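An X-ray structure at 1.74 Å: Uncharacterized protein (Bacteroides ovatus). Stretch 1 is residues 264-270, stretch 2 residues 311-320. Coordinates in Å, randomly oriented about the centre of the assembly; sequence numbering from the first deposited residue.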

# COMPACT_ATOMS: atom_id res chain seq x y z
N PRO A 264 13.78 -5.71 6.21
CA PRO A 264 12.34 -5.54 5.97
C PRO A 264 11.56 -5.40 7.25
O PRO A 264 11.88 -6.05 8.25
CB PRO A 264 11.92 -6.85 5.29
CG PRO A 264 12.90 -7.87 5.89
CD PRO A 264 14.20 -7.11 5.99
N TYR A 265 10.50 -4.59 7.18
CA TYR A 265 9.58 -4.33 8.27
C TYR A 265 8.16 -4.48 7.75
O TYR A 265 7.85 -3.95 6.69
CB TYR A 265 9.73 -2.91 8.78
CG TYR A 265 11.04 -2.64 9.45
CD1 TYR A 265 12.18 -2.47 8.70
CD2 TYR A 265 11.14 -2.54 10.83
CE1 TYR A 265 13.40 -2.22 9.30
CE2 TYR A 265 12.35 -2.30 11.45
CZ TYR A 265 13.49 -2.14 10.67
OH TYR A 265 14.72 -1.88 11.25
N ILE A 266 7.31 -5.22 8.47
CA ILE A 266 5.93 -5.49 8.03
C ILE A 266 4.95 -5.04 9.11
O ILE A 266 5.12 -5.42 10.25
CB ILE A 266 5.72 -6.99 7.76
CG1 ILE A 266 6.72 -7.48 6.72
CG2 ILE A 266 4.26 -7.25 7.35
CD1 ILE A 266 7.03 -8.98 6.71
N ALA A 267 3.95 -4.24 8.75
CA ALA A 267 2.98 -3.70 9.70
C ALA A 267 1.61 -4.33 9.48
O ALA A 267 1.10 -4.38 8.35
CB ALA A 267 2.89 -2.19 9.58
N THR A 268 1.02 -4.83 10.55
CA THR A 268 -0.25 -5.51 10.47
C THR A 268 -0.88 -5.58 11.85
O THR A 268 -0.49 -4.82 12.76
CB THR A 268 -0.12 -6.93 9.81
OG1 THR A 268 -1.42 -7.47 9.60
CG2 THR A 268 0.69 -7.91 10.69
N TYR A 269 -1.90 -6.44 11.99
CA TYR A 269 -2.51 -6.69 13.29
C TYR A 269 -3.05 -8.13 13.43
O TYR A 269 -3.31 -8.81 12.45
CB TYR A 269 -3.59 -5.65 13.65
CG TYR A 269 -4.85 -5.58 12.78
CD1 TYR A 269 -5.84 -6.56 12.87
CD2 TYR A 269 -5.05 -4.52 11.92
CE1 TYR A 269 -6.99 -6.48 12.10
CE2 TYR A 269 -6.21 -4.41 11.12
CZ TYR A 269 -7.17 -5.39 11.21
OH TYR A 269 -8.32 -5.33 10.46
N TRP A 270 -3.13 -8.57 14.68
CA TRP A 270 -3.75 -9.84 15.06
C TRP A 270 -3.92 -9.86 16.60
O TRP A 270 -3.34 -9.04 17.30
CB TRP A 270 -2.92 -11.04 14.54
CG TRP A 270 -1.56 -11.23 15.23
CD1 TRP A 270 -1.32 -11.84 16.43
CD2 TRP A 270 -0.27 -10.87 14.70
NE1 TRP A 270 0.03 -11.85 16.70
CE2 TRP A 270 0.70 -11.26 15.66
CE3 TRP A 270 0.16 -10.29 13.51
CZ2 TRP A 270 2.05 -11.05 15.47
CZ3 TRP A 270 1.53 -10.06 13.34
CH2 TRP A 270 2.44 -10.44 14.30
N MSE A 311 -17.84 -1.98 9.08
CA MSE A 311 -16.56 -1.25 9.09
C MSE A 311 -15.69 -1.86 10.15
O MSE A 311 -16.11 -2.11 11.29
CB MSE A 311 -16.66 0.28 9.35
CG MSE A 311 -15.39 1.08 8.97
SE MSE A 311 -15.26 2.87 9.85
CE MSE A 311 -15.40 2.43 11.76
N ILE A 312 -14.44 -2.10 9.79
CA ILE A 312 -13.48 -2.57 10.77
C ILE A 312 -13.05 -1.34 11.61
O ILE A 312 -12.72 -0.28 11.05
CB ILE A 312 -12.27 -3.27 10.12
CG1 ILE A 312 -12.73 -4.44 9.23
CG2 ILE A 312 -11.33 -3.78 11.20
CD1 ILE A 312 -11.71 -4.88 8.22
N PRO A 313 -13.05 -1.47 12.94
CA PRO A 313 -12.83 -0.34 13.83
C PRO A 313 -11.43 0.25 13.81
O PRO A 313 -11.21 1.33 14.38
CB PRO A 313 -13.08 -0.94 15.23
CG PRO A 313 -13.69 -2.26 15.02
CD PRO A 313 -13.29 -2.73 13.67
N ILE A 314 -10.48 -0.47 13.22
CA ILE A 314 -9.12 0.04 13.10
C ILE A 314 -8.67 -0.05 11.63
O ILE A 314 -9.16 -0.88 10.85
CB ILE A 314 -8.12 -0.68 14.03
CG1 ILE A 314 -7.94 -2.14 13.64
CG2 ILE A 314 -8.57 -0.61 15.49
CD1 ILE A 314 -6.94 -2.88 14.48
N ALA A 315 -7.74 0.83 11.27
CA ALA A 315 -7.19 0.85 9.93
C ALA A 315 -6.02 -0.09 9.80
O ALA A 315 -5.25 -0.27 10.74
CB ALA A 315 -6.73 2.25 9.57
N ARG A 316 -5.84 -0.63 8.61
CA ARG A 316 -4.58 -1.28 8.30
C ARG A 316 -3.46 -0.20 8.25
O ARG A 316 -3.69 0.93 7.82
CB ARG A 316 -4.69 -2.03 7.00
CG ARG A 316 -5.61 -3.22 7.15
CD ARG A 316 -5.93 -3.88 5.85
NE ARG A 316 -6.74 -3.01 5.01
CZ ARG A 316 -7.35 -3.39 3.90
NH1 ARG A 316 -7.23 -4.62 3.45
NH2 ARG A 316 -8.06 -2.51 3.22
N PRO A 317 -2.27 -0.53 8.74
CA PRO A 317 -1.28 0.49 9.00
C PRO A 317 -0.24 0.75 7.92
O PRO A 317 -0.05 -0.07 7.01
CB PRO A 317 -0.60 -0.05 10.25
CG PRO A 317 -0.60 -1.52 10.05
CD PRO A 317 -1.96 -1.80 9.44
N ARG A 318 0.45 1.87 8.07
CA ARG A 318 1.66 2.17 7.28
C ARG A 318 2.79 2.48 8.24
O ARG A 318 2.55 2.87 9.39
CB ARG A 318 1.47 3.37 6.34
CG ARG A 318 0.47 3.21 5.20
CD ARG A 318 1.13 2.65 3.98
NE ARG A 318 0.31 2.53 2.77
CZ ARG A 318 0.64 3.03 1.59
NH1 ARG A 318 1.74 3.79 1.44
NH2 ARG A 318 -0.13 2.81 0.55
N ILE A 319 4.03 2.32 7.77
CA ILE A 319 5.22 2.60 8.56
C ILE A 319 6.30 3.25 7.70
O ILE A 319 6.41 3.00 6.48
CB ILE A 319 5.84 1.32 9.17
CG1 ILE A 319 5.98 0.20 8.12
CG2 ILE A 319 5.05 0.84 10.37
CD1 ILE A 319 6.80 -0.98 8.61
N VAL A 320 7.12 4.06 8.34
CA VAL A 320 8.43 4.40 7.78
C VAL A 320 9.48 4.16 8.86
O VAL A 320 9.18 4.24 10.06
CB VAL A 320 8.51 5.83 7.21
CG1 VAL A 320 7.56 5.97 6.02
CG2 VAL A 320 8.26 6.89 8.28
O HOH W 1 -8.49 -2.90 9.25

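Contact between the strand 264-270 and the segment 311-320, which lie in one chain and whose touching residues are at least 43 positions apart in sequence. The interface is small, burying 433 Å² summed over both sides, and it is made mainly by side chains: no direct hydrogen bond joins the two stretches. The axis of strand 318-320 passes 7.1 Å from that of the first strand at its closest, with N-to-C directions 152° apart, so the two run roughly antiparallel. The nearest pairing of CA atoms, Ala267 CA to Pro317 CA at 6.0 Å, leaves room for side chains to fill the gap.

Apolar packing accounts for the contacts at the middle of the strand. The alternation of the first strand turns Tyr265, Ala267 and Tyr269 toward the second stretch, while Ile266 and Thr268 direct their CA-to-CB bonds away. On the facing segment Pro317 and Ile319 point toward the strand, and Arg318 between them points away. Ala267 sits at the middle of this arrangement: its CB lies 3.6 Å from Pro317 CG and 3.8 Å from Ile319 CG2, so one small methyl group touches both neighbours. The proline ring also reaches the backbone beside it, with Pro317 CG 3.7 Å from Thr268 N, a van der Waals approach. Ile319, with chi1 in p and chi2 in t, extends its CD1 methyl to 3.5 Å from Tyr265 CB. Tyr265 therefore makes its closest contact through the base of its side chain; the end of that side chain leads away from the second stretch, and its hydroxyl is hydrogen-bonded elsewhere in the structure.

A second group of contacts surrounds the ring of Tyr269. This residue has the largest area covered by the opposing stretch, 107 Å², and its chi1 in p carries the ring along residues 312-316. Ile314 supplies the one CH-pi contact: its CD1 lies 3.7 Å from the centroid of the Tyr269 ring and 16° off the ring normal, which places the methyl almost squarely over a face. The closest atoms of this pair are Tyr269 CD2 and Ile314 CD1, 3.6 Å apart. The extended chi2 of Ile314, in t, helps bring that methyl to the ring. At the phenolic end Ile312 CG2 comes within 3.5 Å of Tyr269 OH, in an oblique position. Arg316 contributes the aliphatic part of its side chain, with CG 4.2 Å from Tyr269 CE2, also oblique; its guanidinium group is engaged elsewhere in the structure.

A water-mediated polar link completes the contact, with water 1 bridging the stretches where the ring ends. Its oxygen is 2.7 Å from Tyr269 OH and 2.7 Å from Ile314 O, and it donates a hydrogen bond to that carbonyl. The bridge gives the phenol hydroxyl a polar partner beside the methyl of Ile312. Ile314 thus meets Tyr269 in two ways, through its side-chain methyl over the ring and through its backbone carbonyl by way of the water.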